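Local structure of CymD (Pseudomonas putida, 6Z34) at residues A22-N33 with K233-N241; M278-I286 with F298-V308. The protein forms an outer-membrane channel of the FadL family that takes up monoaromatic hydrocarbons, probably by lateral diffusion. All blocks are in the same frame, centred on the assembly; numbering follows the deposited sequence.

How the contacts relate
The two contacts illustrate how a FadL-type barrel is built: contact 2 pairs neighbouring strands of the wall, and contact 1 seats an N-terminal loop against the next strand along. Their centres lie 14 Å apart. Segment 233-241 and segment 278-286 are antiparallel neighbours, joined by probable hydrogen bonds from Asn241 N to Ser281 O (2.7 Å) and from Val239 N to Val283 O (2.8 Å). Strand 234-259 therefore carries the loop on one face while sharing an edge with the hairpin of contact 2, which itself reaches the residues just ahead of Ala22. Together they tie the loop that lies inside the barrel to three wall strands that lie side by side, 234-259, 281-289 and 294-303.

Contact 1: residues A22-N33 with K233-N241; sequences AFNIGAQGMMLN and KTRVGIVYN
Two extended first torsions prepare the meeting of Arg235 with Ala22 and of Asn33 with Val239. In Arg235, CG stands trans to the amide nitrogen (chi1 -177°) and the chain runs straight until it bends at chi3, swinging the guanidinium back to the carbonyl of Ala22. Asn33 also has CG trans to N (chi1 -178°), which carries its carboxamide toward the strand and past Val239, the two side chains sliding by in opposite directions. The result is a loop docked on a barrel strand at two separate points.

At the first, Arg235 NH1 donates to Ala22 O over 2.8 Å, with an N-H...O angle of 154°. The oxygen lies at the edge of the guanidinium, in its plane, and the nitrogen arrives nearly along the C=O axis. NH1 also donates a hydrogen bond to a water 2.8 Å away, which accepts another from Asn24 N, so one nitrogen holds Ala22 directly and Asn24 through the water. Beside this grip, Ala22 CB rests 3.6 Å from Gly237 N; with no side chain on Gly237, the two CA atoms come within 4.3 Å of each other.

Further along, the contact is mainly van der Waals. Val239 CG2 presses against Leu32 O at 3.2 Å, while Asn33 CB packs 3.9 Å from Val239 CB. The polar end of Asn33 is satisfied by backbone: ND2 donates to Ala21 O and Leu226 O, and OD1 accepts from Ala35 N. Between the two docking points the loop turns by an Asx turn, Asn24 OD1 to Gly26 N at 2.9 Å, and a 3-10 segment.

The loop's place inside the barrel is consistent with the N-terminal hatch of FadL: Met30 reaches across to strands 80-91 and 131-146, whereas Phe23 lies against Ser287 of strand 281-289.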
loop_
_atom_site.group_PDB
_atom_site.type_symbol
_atom_site.label_atom_id
_atom_site.label_comp_id
_atom_site.label_asym_id
_atom_site.label_seq_id
_atom_site.Cartn_x
_atom_site.Cartn_y
_atom_site.Cartn_z
ATOM N N ALA A 22 -14.204 3.580 12.013
ATOM C CA ALA A 22 -15.408 3.311 12.773
ATOM C C ALA A 22 -16.551 2.819 11.897
ATOM O O ALA A 22 -17.579 2.384 12.429
ATOM C CB ALA A 22 -15.859 4.575 13.530
ATOM N N PHE A 23 -16.395 2.853 10.582
ATOM C CA PHE A 23 -17.463 2.528 9.661
ATOM C C PHE A 23 -17.300 1.107 9.131
ATOM O O PHE A 23 -16.194 0.700 8.759
ATOM C CB PHE A 23 -17.475 3.513 8.507
ATOM C CG PHE A 23 -18.688 3.404 7.660
ATOM C CD1 PHE A 23 -18.680 2.632 6.494
ATOM C CD2 PHE A 23 -19.849 4.055 8.029
ATOM C CE1 PHE A 23 -19.823 2.533 5.735
ATOM C CE2 PHE A 23 -20.979 3.968 7.254
ATOM C CZ PHE A 23 -20.969 3.220 6.109
ATOM N N ASN A 24 -18.409 0.367 9.085
ATOM C CA ASN A 24 -18.403 -1.010 8.612
ATOM C C ASN A 24 -18.078 -1.064 7.129
ATOM O O ASN A 24 -18.978 -0.927 6.296
ATOM C CB ASN A 24 -19.747 -1.675 8.857
ATOM C CG ASN A 24 -19.766 -3.114 8.356
ATOM O OD1 ASN A 24 -18.734 -3.661 7.966
ATOM N ND2 ASN A 24 -20.939 -3.734 8.372
ATOM N N ILE A 25 -16.804 -1.270 6.788
ATOM C CA ILE A 25 -16.377 -1.263 5.394
ATOM C C ILE A 25 -16.391 -2.694 4.867
ATOM O O ILE A 25 -15.934 -2.963 3.748
ATOM C CB ILE A 25 -14.989 -0.617 5.218
ATOM C CG1 ILE A 25 -13.906 -1.354 6.009
ATOM C CG2 ILE A 25 -15.010 0.871 5.564
ATOM C CD1 ILE A 25 -12.467 -1.093 5.429
ATOM N N GLY A 26 -16.918 -3.619 5.675
ATOM C CA GLY A 26 -16.978 -5.016 5.290
ATOM C C GLY A 26 -15.711 -5.775 5.657
ATOM O O GLY A 26 -14.970 -5.405 6.574
ATOM N N ALA A 27 -15.458 -6.855 4.912
ATOM C CA ALA A 27 -14.317 -7.714 5.207
ATOM C C ALA A 27 -12.988 -6.982 5.129
ATOM O O ALA A 27 -12.026 -7.393 5.788
ATOM C CB ALA A 27 -14.272 -8.884 4.227
ATOM N N GLN A 28 -12.900 -5.922 4.325
ATOM C CA GLN A 28 -11.668 -5.144 4.254
ATOM C C GLN A 28 -11.267 -4.544 5.596
ATOM O O GLN A 28 -10.120 -4.096 5.729
ATOM C CB GLN A 28 -11.815 -4.053 3.200
ATOM C CG GLN A 28 -11.904 -4.621 1.792
ATOM C CD GLN A 28 -13.313 -5.003 1.408
ATOM O OE1 GLN A 28 -14.195 -5.138 2.271
ATOM N NE2 GLN A 28 -13.543 -5.186 0.115
ATOM N N GLY A 29 -12.157 -4.563 6.603
ATOM C CA GLY A 29 -11.768 -4.109 7.928
ATOM C C GLY A 29 -10.547 -4.837 8.457
ATOM O O GLY A 29 -9.781 -4.280 9.245
ATOM N N MET A 30 -10.354 -6.087 8.041
ATOM C CA MET A 30 -9.121 -6.839 8.261
ATOM C C MET A 30 -7.868 -5.988 8.041
ATOM O O MET A 30 -6.847 -6.159 8.725
ATOM C CB MET A 30 -9.076 -8.047 7.307
ATOM C CG MET A 30 -9.562 -9.326 7.908
ATOM S SD MET A 30 -9.508 -10.789 6.854
ATOM C CE MET A 30 -10.293 -10.228 5.363
ATOM N N MET A 31 -7.924 -5.092 7.058
ATOM C CA MET A 31 -6.762 -4.306 6.672
ATOM C C MET A 31 -6.882 -2.855 7.090
ATOM O O MET A 31 -6.047 -2.047 6.691
ATOM C CB MET A 31 -6.536 -4.380 5.163
ATOM C CG MET A 31 -6.109 -5.755 4.660
ATOM S SD MET A 31 -4.492 -6.290 5.279
ATOM C CE MET A 31 -3.528 -4.829 5.012
ATOM N N LEU A 32 -7.914 -2.493 7.853
ATOM C CA LEU A 32 -8.012 -1.120 8.337
ATOM C C LEU A 32 -8.173 -1.169 9.845
ATOM O O LEU A 32 -7.178 -1.214 10.587
ATOM C CB LEU A 32 -9.162 -0.361 7.678
ATOM C CG LEU A 32 -8.884 1.151 7.646
ATOM C CD1 LEU A 32 -9.458 1.767 6.380
ATOM C CD2 LEU A 32 -9.386 1.891 8.882
ATOM N N ASN A 33 -9.415 -1.195 10.314
ATOM C CA ASN A 33 -9.669 -1.413 11.735
ATOM C C ASN A 33 -10.434 -2.720 11.855
ATOM O O ASN A 33 -11.652 -2.770 11.594
ATOM C CB ASN A 33 -10.426 -0.251 12.377
ATOM C CG ASN A 33 -10.654 -0.457 13.889
ATOM O OD1 ASN A 33 -10.131 -1.412 14.501
ATOM N ND2 ASN A 33 -11.432 0.442 14.495
ATOM N N LYS A 233 -26.081 6.997 17.849
ATOM C CA LYS A 233 -25.844 7.287 16.443
ATOM C C LYS A 233 -24.367 7.484 16.101
ATOM O O LYS A 233 -24.020 7.524 14.916
ATOM C CB LYS A 233 -26.641 8.528 16.021
ATOM C CG LYS A 233 -28.083 8.491 16.489
ATOM C CD LYS A 233 -29.046 9.015 15.441
ATOM C CE LYS A 233 -28.986 10.521 15.320
ATOM N NZ LYS A 233 -30.072 11.029 14.423
ATOM N N THR A 234 -23.493 7.598 17.096
ATOM C CA THR A 234 -22.114 7.995 16.871
ATOM C C THR A 234 -21.188 6.928 17.426
ATOM O O THR A 234 -21.206 6.649 18.629
ATOM C CB THR A 234 -21.813 9.348 17.513
ATOM O OG1 THR A 234 -22.419 10.384 16.727
ATOM C CG2 THR A 234 -20.308 9.579 17.561
ATOM N N ARG A 235 -20.398 6.329 16.541
ATOM C CA ARG A 235 -19.391 5.347 16.902
ATOM C C ARG A 235 -18.027 5.966 16.660
ATOM O O ARG A 235 -17.840 6.725 15.701
ATOM C CB ARG A 235 -19.566 4.059 16.074
ATOM C CG ARG A 235 -18.603 2.916 16.401
ATOM C CD ARG A 235 -18.879 1.696 15.519
ATOM N NE ARG A 235 -20.308 1.465 15.321
ATOM C CZ ARG A 235 -20.945 1.622 14.162
ATOM N NH1 ARG A 235 -20.280 2.016 13.080
ATOM N NH2 ARG A 235 -22.251 1.389 14.088
ATOM N N VAL A 236 -17.082 5.680 17.547
ATOM C CA VAL A 236 -15.723 6.165 17.372
ATOM C C VAL A 236 -14.800 4.953 17.266
ATOM O O VAL A 236 -15.059 3.898 17.860
ATOM C CB VAL A 236 -15.324 7.131 18.517
ATOM C CG1 VAL A 236 -15.368 6.447 19.855
ATOM C CG2 VAL A 236 -13.953 7.707 18.277
ATOM N N GLY A 237 -13.751 5.088 16.458
ATOM C CA GLY A 237 -12.843 3.984 16.192
ATOM C C GLY A 237 -11.402 4.453 16.144
ATOM O O GLY A 237 -11.096 5.571 15.713
ATOM N N ILE A 238 -10.509 3.584 16.607
ATOM C CA ILE A 238 -9.081 3.890 16.642
ATOM C C ILE A 238 -8.319 2.618 16.312
ATOM O O ILE A 238 -8.619 1.547 16.855
ATOM C CB ILE A 238 -8.645 4.459 18.019
ATOM C CG1 ILE A 238 -7.144 4.697 18.079
ATOM C CG2 ILE A 238 -8.937 3.522 19.142
ATOM C CD1 ILE A 238 -6.698 5.896 17.335
ATOM N N VAL A 239 -7.338 2.724 15.411
ATOM C CA VAL A 239 -6.513 1.569 15.074
ATOM C C VAL A 239 -5.070 2.010 14.908
ATOM O O VAL A 239 -4.781 3.018 14.255
ATOM C CB VAL A 239 -7.016 0.822 13.813
ATOM C CG1 VAL A 239 -7.062 1.736 12.600
ATOM C CG2 VAL A 239 -6.130 -0.391 13.535
ATOM N N TYR A 240 -4.166 1.246 15.510
ATOM C CA TYR A 240 -2.736 1.414 15.321
ATOM C C TYR A 240 -2.200 0.315 14.411
ATOM O O TYR A 240 -2.350 -0.878 14.698
ATOM C CB TYR A 240 -2.003 1.404 16.655
ATOM C CG TYR A 240 -0.534 1.744 16.524
ATOM C CD1 TYR A 240 -0.116 3.058 16.322
ATOM C CD2 TYR A 240 0.439 0.754 16.619
ATOM C CE1 TYR A 240 1.242 3.377 16.217
ATOM C CE2 TYR A 240 1.791 1.062 16.519
ATOM C CZ TYR A 240 2.185 2.368 16.316
ATOM O OH TYR A 240 3.528 2.635 16.223
ATOM N N ASN A 241 -1.560 0.724 13.326
ATOM C CA ASN A 241 -0.982 -0.190 12.355
ATOM C C ASN A 241 0.513 -0.304 12.636
ATOM O O ASN A 241 1.209 0.709 12.731
ATOM C CB ASN A 241 -1.259 0.328 10.945
ATOM C CG ASN A 241 -1.170 -0.749 9.905
ATOM O OD1 ASN A 241 -2.188 -1.183 9.377
ATOM N ND2 ASN A 241 0.047 -1.177 9.582
HETATM O O HOH W 1 -20.886 1.032 10.545
#

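Contact 2: residues M278-I286 with F298-V308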
loop_
_atom_site.group_PDB
_atom_site.type_symbol
_atom_site.label_atom_id
_atom_site.label_comp_id
_atom_site.label_asym_id
_atom_site.label_seq_id
_atom_site.Cartn_x
_atom_site.Cartn_y
_atom_site.Cartn_z
ATOM N N MET A 278 8.204 -0.676 6.519
ATOM C CA MET A 278 7.060 0.180 6.274
ATOM C C MET A 278 6.634 0.819 7.590
ATOM O O MET A 278 6.776 0.202 8.654
ATOM C CB MET A 278 5.916 -0.603 5.643
ATOM C CG MET A 278 6.416 -1.675 4.725
ATOM S SD MET A 278 5.122 -2.156 3.598
ATOM C CE MET A 278 5.258 -0.934 2.302
ATOM N N PRO A 279 6.193 2.066 7.570
ATOM C CA PRO A 279 5.966 2.771 8.823
ATOM C C PRO A 279 4.646 2.380 9.458
ATOM O O PRO A 279 3.672 2.045 8.782
ATOM C CB PRO A 279 5.966 4.243 8.396
ATOM C CG PRO A 279 5.462 4.204 6.988
ATOM C CD PRO A 279 5.904 2.904 6.393
ATOM N N ALA A 280 4.651 2.413 10.787
ATOM C CA ALA A 280 3.463 2.436 11.622
ATOM C C ALA A 280 2.503 3.521 11.168
ATOM O O ALA A 280 2.914 4.467 10.497
ATOM C CB ALA A 280 3.853 2.670 13.082
ATOM N N SER A 281 1.220 3.388 11.512
ATOM C CA SER A 281 0.280 4.484 11.319
ATOM C C SER A 281 -0.815 4.392 12.366
ATOM O O SER A 281 -1.098 3.330 12.920
ATOM C CB SER A 281 -0.326 4.513 9.911
ATOM O OG SER A 281 -0.913 3.270 9.581
ATOM N N LEU A 282 -1.410 5.537 12.641
ATOM C CA LEU A 282 -2.479 5.656 13.614
ATOM C C LEU A 282 -3.664 6.273 12.901
ATOM O O LEU A 282 -3.525 7.331 12.280
ATOM C CB LEU A 282 -2.051 6.515 14.805
ATOM C CG LEU A 282 -3.104 6.651 15.910
ATOM C CD1 LEU A 282 -3.295 5.331 16.679
ATOM C CD2 LEU A 282 -2.732 7.785 16.853
ATOM N N VAL A 283 -4.814 5.601 12.969
ATOM C CA VAL A 283 -6.053 6.098 12.383
ATOM C C VAL A 283 -7.077 6.255 13.494
ATOM O O VAL A 283 -7.376 5.294 14.214
ATOM C CB VAL A 283 -6.588 5.157 11.298
ATOM C CG1 VAL A 283 -7.839 5.751 10.669
ATOM C CG2 VAL A 283 -5.513 4.890 10.257
ATOM N N ALA A 284 -7.617 7.458 13.629
ATOM C CA ALA A 284 -8.726 7.736 14.525
ATOM C C ALA A 284 -9.877 8.285 13.701
ATOM O O ALA A 284 -9.667 9.077 12.771
ATOM C CB ALA A 284 -8.339 8.739 15.611
ATOM N N GLY A 285 -11.093 7.857 14.031
ATOM C CA GLY A 285 -12.200 8.314 13.217
ATOM C C GLY A 285 -13.538 8.110 13.891
ATOM O O GLY A 285 -13.644 7.561 14.994
ATOM N N ILE A 286 -14.572 8.552 13.191
ATOM C CA ILE A 286 -15.908 8.582 13.749
ATOM C C ILE A 286 -16.894 8.312 12.625
ATOM O O ILE A 286 -16.666 8.691 11.470
ATOM C CB ILE A 286 -16.167 9.936 14.439
ATOM C CG1 ILE A 286 -17.615 10.081 14.865
ATOM C CG2 ILE A 286 -15.834 11.042 13.514
ATOM C CD1 ILE A 286 -17.841 11.361 15.631
ATOM N N PHE A 298 -15.771 10.249 9.081
ATOM C CA PHE A 298 -14.612 11.134 8.952
ATOM C C PHE A 298 -13.471 10.493 9.711
ATOM O O PHE A 298 -13.675 10.041 10.845
ATOM C CB PHE A 298 -14.874 12.538 9.505
ATOM C CG PHE A 298 -13.624 13.389 9.636
ATOM C CD1 PHE A 298 -13.176 14.161 8.576
ATOM C CD2 PHE A 298 -12.905 13.420 10.826
ATOM C CE1 PHE A 298 -12.028 14.942 8.693
ATOM C CE2 PHE A 298 -11.755 14.193 10.946
ATOM C CZ PHE A 298 -11.317 14.954 9.877
ATOM N N ASP A 299 -12.285 10.440 9.089
ATOM C CA ASP A 299 -11.122 9.807 9.701
ATOM C C ASP A 299 -9.906 10.709 9.587
ATOM O O ASP A 299 -9.738 11.452 8.611
ATOM C CB ASP A 299 -10.782 8.450 9.064
ATOM C CG ASP A 299 -11.814 7.368 9.381
ATOM O OD1 ASP A 299 -12.896 7.682 9.922
ATOM O OD2 ASP A 299 -11.518 6.183 9.130
ATOM N N TYR A 300 -9.053 10.625 10.602
ATOM C CA TYR A 300 -7.777 11.308 10.608
ATOM C C TYR A 300 -6.691 10.265 10.759
ATOM O O TYR A 300 -6.797 9.377 11.611
ATOM C CB TYR A 300 -7.659 12.314 11.743
ATOM C CG TYR A 300 -6.217 12.710 11.951
ATOM C CD1 TYR A 300 -5.591 13.579 11.071
ATOM C CD2 TYR A 300 -5.473 12.195 13.008
ATOM C CE1 TYR A 300 -4.276 13.947 11.248
ATOM C CE2 TYR A 300 -4.160 12.551 13.193
ATOM C CZ TYR A 300 -3.565 13.427 12.307
ATOM O OH TYR A 300 -2.253 13.798 12.477
ATOM N N LYS A 301 -5.637 10.383 9.963
ATOM C CA LYS A 301 -4.590 9.379 10.016
ATOM C C LYS A 301 -3.212 10.020 9.923
ATOM O O LYS A 301 -2.965 10.882 9.074
ATOM C CB LYS A 301 -4.767 8.346 8.905
ATOM C CG LYS A 301 -3.454 7.830 8.436
ATOM C CD LYS A 301 -3.587 6.639 7.568
ATOM C CE LYS A 301 -3.488 7.050 6.151
ATOM N NZ LYS A 301 -3.140 5.831 5.400
ATOM N N ARG A 302 -2.326 9.575 10.801
ATOM C CA ARG A 302 -0.934 9.990 10.849
ATOM C C ARG A 302 -0.055 8.796 10.490
ATOM O O ARG A 302 -0.095 7.768 11.180
ATOM C CB ARG A 302 -0.594 10.504 12.243
ATOM C CG ARG A 302 0.824 10.950 12.395
ATOM C CD ARG A 302 0.987 12.334 11.836
ATOM N NE ARG A 302 2.256 12.895 12.267
ATOM C CZ ARG A 302 2.385 13.841 13.187
ATOM N NH1 ARG A 302 1.310 14.350 13.775
ATOM N NH2 ARG A 302 3.592 14.278 13.510
ATOM N N VAL A 303 0.730 8.923 9.416
ATOM C CA VAL A 303 1.680 7.888 9.014
ATOM C C VAL A 303 3.068 8.312 9.477
ATOM O O VAL A 303 3.497 9.438 9.215
ATOM C CB VAL A 303 1.652 7.651 7.493
ATOM C CG1 VAL A 303 2.785 6.750 7.090
ATOM C CG2 VAL A 303 0.328 7.033 7.050
ATOM N N TYR A 304 3.774 7.414 10.164
ATOM C CA TYR A 304 4.989 7.785 10.884
ATOM C C TYR A 304 6.233 7.403 10.077
ATOM O O TYR A 304 7.024 6.541 10.454
ATOM C CB TYR A 304 5.002 7.137 12.264
ATOM C CG TYR A 304 3.913 7.629 13.193
ATOM C CD1 TYR A 304 4.032 8.840 13.858
ATOM C CD2 TYR A 304 2.758 6.873 13.401
ATOM C CE1 TYR A 304 3.035 9.291 14.709
ATOM C CE2 TYR A 304 1.755 7.316 14.248
ATOM C CZ TYR A 304 1.903 8.525 14.897
ATOM O OH TYR A 304 0.915 8.972 15.731
ATOM N N TRP A 305 6.414 8.103 8.955
ATOM C CA TRP A 305 7.650 7.964 8.185
ATOM C C TRP A 305 8.877 8.378 8.993
ATOM O O TRP A 305 9.947 7.781 8.841
ATOM C CB TRP A 305 7.578 8.804 6.913
ATOM C CG TRP A 305 6.465 8.454 5.993
ATOM C CD1 TRP A 305 5.279 9.113 5.858
ATOM C CD2 TRP A 305 6.438 7.378 5.053
ATOM N NE1 TRP A 305 4.508 8.508 4.891
ATOM C CE2 TRP A 305 5.194 7.435 4.388
ATOM C CE3 TRP A 305 7.338 6.365 4.712
ATOM C CZ2 TRP A 305 4.831 6.524 3.401
ATOM C CZ3 TRP A 305 6.972 5.454 3.726
ATOM C CH2 TRP A 305 5.735 5.546 3.082
ATOM N N SER A 306 8.751 9.391 9.858
ATOM C CA SER A 306 9.937 9.922 10.524
ATOM C C SER A 306 10.595 8.881 11.420
ATOM O O SER A 306 11.812 8.937 11.644
ATOM C CB SER A 306 9.585 11.169 11.339
ATOM O OG SER A 306 8.833 10.836 12.500
ATOM N N ASP A 307 9.818 7.916 11.929
ATOM C CA ASP A 307 10.348 6.887 12.815
ATOM C C ASP A 307 10.820 5.642 12.076
ATOM O O ASP A 307 11.249 4.683 12.722
ATOM C CB ASP A 307 9.319 6.518 13.876
ATOM C CG ASP A 307 9.055 7.662 14.837
ATOM O OD1 ASP A 307 9.230 7.465 16.059
ATOM O OD2 ASP A 307 8.693 8.765 14.370
ATOM N N VAL A 308 10.754 5.635 10.749
ATOM C CA VAL A 308 11.554 4.715 9.950
ATOM C C VAL A 308 12.945 5.329 9.829
ATOM O O VAL A 308 13.122 6.344 9.152
ATOM C CB VAL A 308 10.943 4.475 8.566
ATOM C CG1 VAL A 308 11.921 3.689 7.665
ATOM C CG2 VAL A 308 9.649 3.770 8.686
HETATM O O HOH W 2 -14.994 5.878 10.255
#
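Pro279 and Trp305 meet at the end of an antiparallel beta hairpin remote from its turn. The hairpin, strands 281-289 and 294-303, belongs to the barrel wall; the axes of 281-286 and 298-303 approach to 4.6 Å, with directions 165° apart. This end is the densely packed one. Pro279 CG sits over the face of the indole, 3.7 Å from the centroid of its six-membered ring, in a CH-pi contact; Val303 CG1 lies over the same face of the indole, nearer its five-membered ring, and also touches the proline. From the other part of the pyrrolidine, CB meets Val308 CG2 at 3.7 Å, so the proline touches Val303, Trp305 and Val308.

Next to it, Tyr304 turns its CG away from its own carbonyl carbon and beside the amide nitrogen (chi1 -65°), which sets the ring alongside Leu282, both side chains pointing the same way. Leu282 CB touches the ring edge, 3.9 Å from CE2, and Arg302 CG lies over one face, toward the rim. The Tyr304 amide donates to Ala280 O in an almost straight bond (172°).

Six backbone hydrogen bonds then join Leu282 to Arg302, Ala284 to Tyr300 and Ile286 to Phe298 in reciprocal pairs. At this far end the side-chain packing is much looser: Ile286 and Phe298 are exposed on the surface, and their nearest side-chain atoms, CG2 and CB, are 4.4 Å apart. The opposite face is directed at the hatch. There Val283 CG2 packs on the aliphatic chain of Lys301, at 3.7 Å from CD, and Asp299 OD2 accepts from the amides of Gly20 and Ala21. Its other oxygen, OD1, lies 3.4 Å from Gly285 CA and accepts from a water at 2.8 Å.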